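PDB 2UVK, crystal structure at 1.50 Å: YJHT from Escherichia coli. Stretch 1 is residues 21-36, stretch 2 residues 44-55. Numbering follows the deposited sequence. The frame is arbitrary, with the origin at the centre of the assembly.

Stretch 1, residues 21-36: TVYIGLGSAGTAWYKL
Stretch 2 (44-55) KWTALAAFPGGP

An edge strand offers outward-facing backbone groups at every second residue, and a neighbouring segment binds by meeting them in order. YJHT from Escherichia coli illustrates the principle. In stretch 1, the strand starting at Thr-21 and the strand starting at Trp-33 form a hairpin, in which Val-22 N to Leu-36 O and Leu-36 N to Val-22 O are both 2.8 Å, Ile-24 N to Tyr-34 O is 2.9 Å and Tyr-34 N to Ile-24 O is 2.8 Å. A type II' turn from Ala-29 to Ala-32 reverses the chain; Gly-30 (phi/psi 66/-136) adopts a positive phi that favours glycine.

These bonds leave the odd-numbered groups of the second strand for stretch 2, which runs antiparallel to it. Lys-35 and Thr-46 form a hydrogen-bonded pair with CA atoms 5.3 Å apart: Lys-35 N donates to Thr-46 O at 2.9 Å, and Thr-46 N donates to Lys-35 O at 2.9 Å. Tyr-34 and Ala-47 are the adjacent non-hydrogen-bonded pair, their CA atoms 4.5 Å apart. Next, Leu-48 N donates to Trp-33 O at 2.9 Å, almost linearly (174°). The reciprocal link is made by a water, which accepts from Trp-33 N at 3.0 Å and donates to Leu-48 O at 2.7 Å, so both groups are satisfied although Trp-33 N and Leu-48 O lie 4.9 Å apart, too far for a direct bond. Beyond the strand, Phe-51 N donates to Thr-31 O at 2.8 Å, again at 174°, anchoring the loop. CA-H...O contacts supplement this ladder, the shortest from Tyr-34 CA to Thr-46 O at 3.2 Å.

Side chains close the interface, which buries 965 Å² in all. Trp-45 (chi1 -67°, chi2 106°) has the largest covered area. Its six-membered ring lies between Leu-36 CB, 3.9 Å from the ring centroid over one face, and Ile-24 CD1, 3.8 Å from it over the opposite face; Val-22 CG1 meets the edge at CH2, 3.9 Å away. A broad indole suits this apolar slot, while its NE1 is hydrogen-bonded elsewhere in the structure. Ile-24 reaches the ring with chi1 p and chi2 t.

On the sheet face shared by Lys-35 and Thr-46, the extended lysine (p, t, t, t) lays its aliphatic chain alongside Leu-48 (m, t), with Lys-35 CD 3.6 Å from Leu-48 CD2. Leu-48 CD1 also touches the edge of the Tyr-23 ring, 3.7 Å from Tyr-23 CD1.

At the turn end, buried Phe-51 (chi1 -173°, chi2 72°) receives Leu-26 CD1 squarely over its ring, 4.2 Å from the centroid. Trp-33 NE1 approaches Phe-51 CB at 3.8 Å, and Thr-31 CG2 packs 4.0 Å from Pro-55 CD.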

# COMPACT_ATOMS: atom_id res chain seq x y z
N THR B 21 24.92 20.65 14.36
CA THR B 21 24.79 19.48 15.25
C THR B 21 24.29 18.26 14.48
O THR B 21 23.22 18.29 13.89
CB THR B 21 23.82 19.77 16.42
OG1 THR B 21 24.27 20.92 17.15
CG2 THR B 21 23.72 18.59 17.39
N VAL B 22 25.10 17.21 14.51
CA VAL B 22 24.80 15.97 13.76
C VAL B 22 24.16 14.99 14.73
O VAL B 22 24.63 14.83 15.84
CB VAL B 22 26.09 15.31 13.22
CG1 VAL B 22 25.80 13.91 12.66
CG2 VAL B 22 26.75 16.19 12.16
N TYR B 23 23.09 14.33 14.27
CA TYR B 23 22.39 13.28 15.05
C TYR B 23 22.46 11.98 14.27
O TYR B 23 22.14 11.97 13.09
CB TYR B 23 20.93 13.64 15.28
CG TYR B 23 20.73 14.89 16.09
CD1 TYR B 23 20.43 14.83 17.43
CD2 TYR B 23 20.81 16.13 15.49
CE1 TYR B 23 20.24 15.99 18.18
CE2 TYR B 23 20.64 17.29 16.22
CZ TYR B 23 20.34 17.22 17.55
OH TYR B 23 20.16 18.39 18.26
N ILE B 24 22.89 10.90 14.91
CA ILE B 24 22.87 9.57 14.27
C ILE B 24 22.34 8.51 15.21
O ILE B 24 22.47 8.59 16.43
CB ILE B 24 24.25 9.14 13.79
CG1 ILE B 24 25.24 9.07 14.96
CG2 ILE B 24 24.76 10.06 12.68
CD1 ILE B 24 26.55 8.43 14.63
N GLY B 25 21.76 7.47 14.63
CA GLY B 25 21.25 6.40 15.45
C GLY B 25 20.68 5.27 14.63
O GLY B 25 20.64 5.29 13.40
N LEU B 26 20.29 4.25 15.37
CA LEU B 26 19.63 3.06 14.79
C LEU B 26 20.57 2.24 13.92
O LEU B 26 21.77 2.30 14.07
CB LEU B 26 18.31 3.43 14.14
CG LEU B 26 17.34 4.23 15.01
CD1 LEU B 26 16.05 4.60 14.29
CD2 LEU B 26 17.07 3.49 16.35
N GLY B 27 20.00 1.39 13.06
CA GLY B 27 20.80 0.45 12.32
C GLY B 27 21.53 -0.42 13.30
O GLY B 27 20.95 -0.84 14.32
N SER B 28 22.79 -0.70 13.03
CA SER B 28 23.57 -1.60 13.90
C SER B 28 23.88 -0.98 15.26
O SER B 28 24.46 -1.66 16.13
CB SER B 28 24.82 -2.08 13.19
OG SER B 28 25.64 -1.01 12.78
N ALA B 29 23.50 0.29 15.47
CA ALA B 29 23.60 0.91 16.80
C ALA B 29 22.44 0.53 17.73
O ALA B 29 22.41 0.94 18.89
CB ALA B 29 23.73 2.42 16.69
N GLY B 30 21.51 -0.29 17.27
CA GLY B 30 20.38 -0.66 18.10
C GLY B 30 19.49 0.51 18.39
O GLY B 30 19.18 1.27 17.48
N THR B 31 19.05 0.67 19.64
CA THR B 31 18.21 1.79 19.99
C THR B 31 19.01 3.09 20.29
O THR B 31 18.40 4.13 20.62
CB THR B 31 17.33 1.47 21.19
OG1 THR B 31 18.17 1.07 22.30
CG2 THR B 31 16.36 0.33 20.85
N ALA B 32 20.33 3.03 20.15
CA ALA B 32 21.19 4.17 20.52
C ALA B 32 21.08 5.30 19.50
O ALA B 32 21.01 5.06 18.30
CB ALA B 32 22.61 3.74 20.66
N TRP B 33 21.08 6.53 20.02
CA TRP B 33 21.28 7.76 19.27
C TRP B 33 22.43 8.53 19.91
O TRP B 33 22.68 8.40 21.11
CB TRP B 33 20.03 8.62 19.28
CG TRP B 33 19.06 8.16 18.24
CD1 TRP B 33 18.22 7.10 18.33
CD2 TRP B 33 18.88 8.72 16.94
NE1 TRP B 33 17.49 6.98 17.17
CE2 TRP B 33 17.88 7.97 16.30
CE3 TRP B 33 19.45 9.81 16.25
CZ2 TRP B 33 17.46 8.25 15.01
CZ3 TRP B 33 19.01 10.09 14.98
CH2 TRP B 33 18.03 9.32 14.37
N TYR B 34 23.13 9.27 19.07
CA TYR B 34 24.23 10.14 19.49
C TYR B 34 24.13 11.46 18.76
O TYR B 34 23.61 11.53 17.67
CB TYR B 34 25.57 9.51 19.17
CG TYR B 34 25.70 8.06 19.56
CD1 TYR B 34 26.13 7.69 20.82
CD2 TYR B 34 25.39 7.06 18.65
CE1 TYR B 34 26.25 6.35 21.17
CE2 TYR B 34 25.50 5.70 18.99
CZ TYR B 34 25.93 5.36 20.24
OH TYR B 34 26.05 4.00 20.56
N LYS B 35 24.68 12.51 19.39
CA LYS B 35 24.82 13.80 18.72
C LYS B 35 26.27 14.28 18.76
O LYS B 35 27.04 13.87 19.61
CB LYS B 35 23.91 14.85 19.34
CG LYS B 35 24.31 15.32 20.74
CD LYS B 35 23.28 16.30 21.23
CE LYS B 35 23.58 16.81 22.61
NZ LYS B 35 22.48 17.75 23.03
N LEU B 36 26.62 15.13 17.81
CA LEU B 36 27.95 15.73 17.81
C LEU B 36 27.86 17.18 17.33
O LEU B 36 27.20 17.50 16.36
CB LEU B 36 28.87 14.90 16.92
CG LEU B 36 30.32 15.35 16.81
CD1 LEU B 36 31.26 14.15 16.78
CD2 LEU B 36 30.50 16.23 15.57
N LYS B 44 33.00 15.20 19.94
CA LYS B 44 32.62 14.14 20.86
C LYS B 44 31.24 13.63 20.46
O LYS B 44 30.36 14.45 20.17
CB LYS B 44 32.56 14.75 22.25
CG LYS B 44 32.22 13.82 23.39
CD LYS B 44 32.05 14.61 24.68
N TRP B 45 31.03 12.31 20.41
CA TRP B 45 29.66 11.77 20.31
C TRP B 45 29.08 11.67 21.70
O TRP B 45 29.67 11.02 22.56
CB TRP B 45 29.62 10.38 19.66
CG TRP B 45 30.02 10.37 18.23
CD1 TRP B 45 31.19 9.92 17.72
CD2 TRP B 45 29.24 10.84 17.11
NE1 TRP B 45 31.22 10.11 16.37
CE2 TRP B 45 30.03 10.65 15.96
CE3 TRP B 45 27.97 11.41 16.97
CZ2 TRP B 45 29.58 11.00 14.68
CZ3 TRP B 45 27.53 11.77 15.70
CH2 TRP B 45 28.34 11.57 14.57
N THR B 46 27.93 12.31 21.91
CA THR B 46 27.19 12.25 23.16
C THR B 46 25.96 11.35 23.00
O THR B 46 25.14 11.60 22.14
CB THR B 46 26.73 13.66 23.58
OG1 THR B 46 27.88 14.47 23.84
CG2 THR B 46 25.82 13.60 24.81
N ALA B 47 25.84 10.35 23.87
CA ALA B 47 24.69 9.44 23.87
C ALA B 47 23.41 10.16 24.28
O ALA B 47 23.37 10.89 25.28
CB ALA B 47 24.93 8.25 24.77
N LEU B 48 22.36 9.95 23.49
CA LEU B 48 21.07 10.54 23.73
C LEU B 48 20.11 9.51 24.33
O LEU B 48 20.44 8.33 24.49
CB LEU B 48 20.53 11.11 22.41
CG LEU B 48 21.42 12.12 21.67
CD1 LEU B 48 20.74 12.62 20.40
CD2 LEU B 48 21.78 13.31 22.61
N ALA B 49 18.90 9.95 24.62
CA ALA B 49 17.85 9.06 25.07
C ALA B 49 17.62 7.97 24.02
O ALA B 49 17.63 8.25 22.81
CB ALA B 49 16.58 9.84 25.34
N ALA B 50 17.45 6.75 24.49
CA ALA B 50 17.23 5.61 23.60
C ALA B 50 15.94 5.74 22.80
O ALA B 50 14.94 6.25 23.26
CB ALA B 50 17.22 4.31 24.40
N PHE B 51 16.00 5.24 21.57
CA PHE B 51 14.81 5.17 20.72
C PHE B 51 13.83 4.17 21.32
O PHE B 51 14.20 3.04 21.57
CB PHE B 51 15.25 4.74 19.32
CG PHE B 51 14.15 4.78 18.30
CD1 PHE B 51 13.65 5.98 17.83
CD2 PHE B 51 13.59 3.60 17.81
CE1 PHE B 51 12.63 5.99 16.88
CE2 PHE B 51 12.60 3.63 16.87
CZ PHE B 51 12.13 4.81 16.41
N PRO B 52 12.58 4.59 21.57
CA PRO B 52 11.62 3.73 22.22
C PRO B 52 10.90 2.72 21.33
O PRO B 52 10.12 1.91 21.84
CB PRO B 52 10.61 4.74 22.77
CG PRO B 52 10.61 5.80 21.84
CD PRO B 52 12.01 5.94 21.38
N GLY B 53 11.12 2.79 20.02
CA GLY B 53 10.40 1.89 19.08
C GLY B 53 11.13 0.61 18.69
O GLY B 53 10.72 -0.09 17.72
N GLY B 54 12.18 0.28 19.43
CA GLY B 54 13.03 -0.84 19.12
C GLY B 54 14.01 -0.58 18.00
O GLY B 54 13.92 0.45 17.33
N PRO B 55 14.96 -1.50 17.79
CA PRO B 55 15.92 -1.35 16.70
C PRO B 55 15.24 -1.24 15.34
O PRO B 55 14.22 -1.88 15.13
CB PRO B 55 16.73 -2.63 16.77
CG PRO B 55 16.63 -3.05 18.25
CD PRO B 55 15.24 -2.71 18.59
O HOH W 1 21.62 6.43 22.98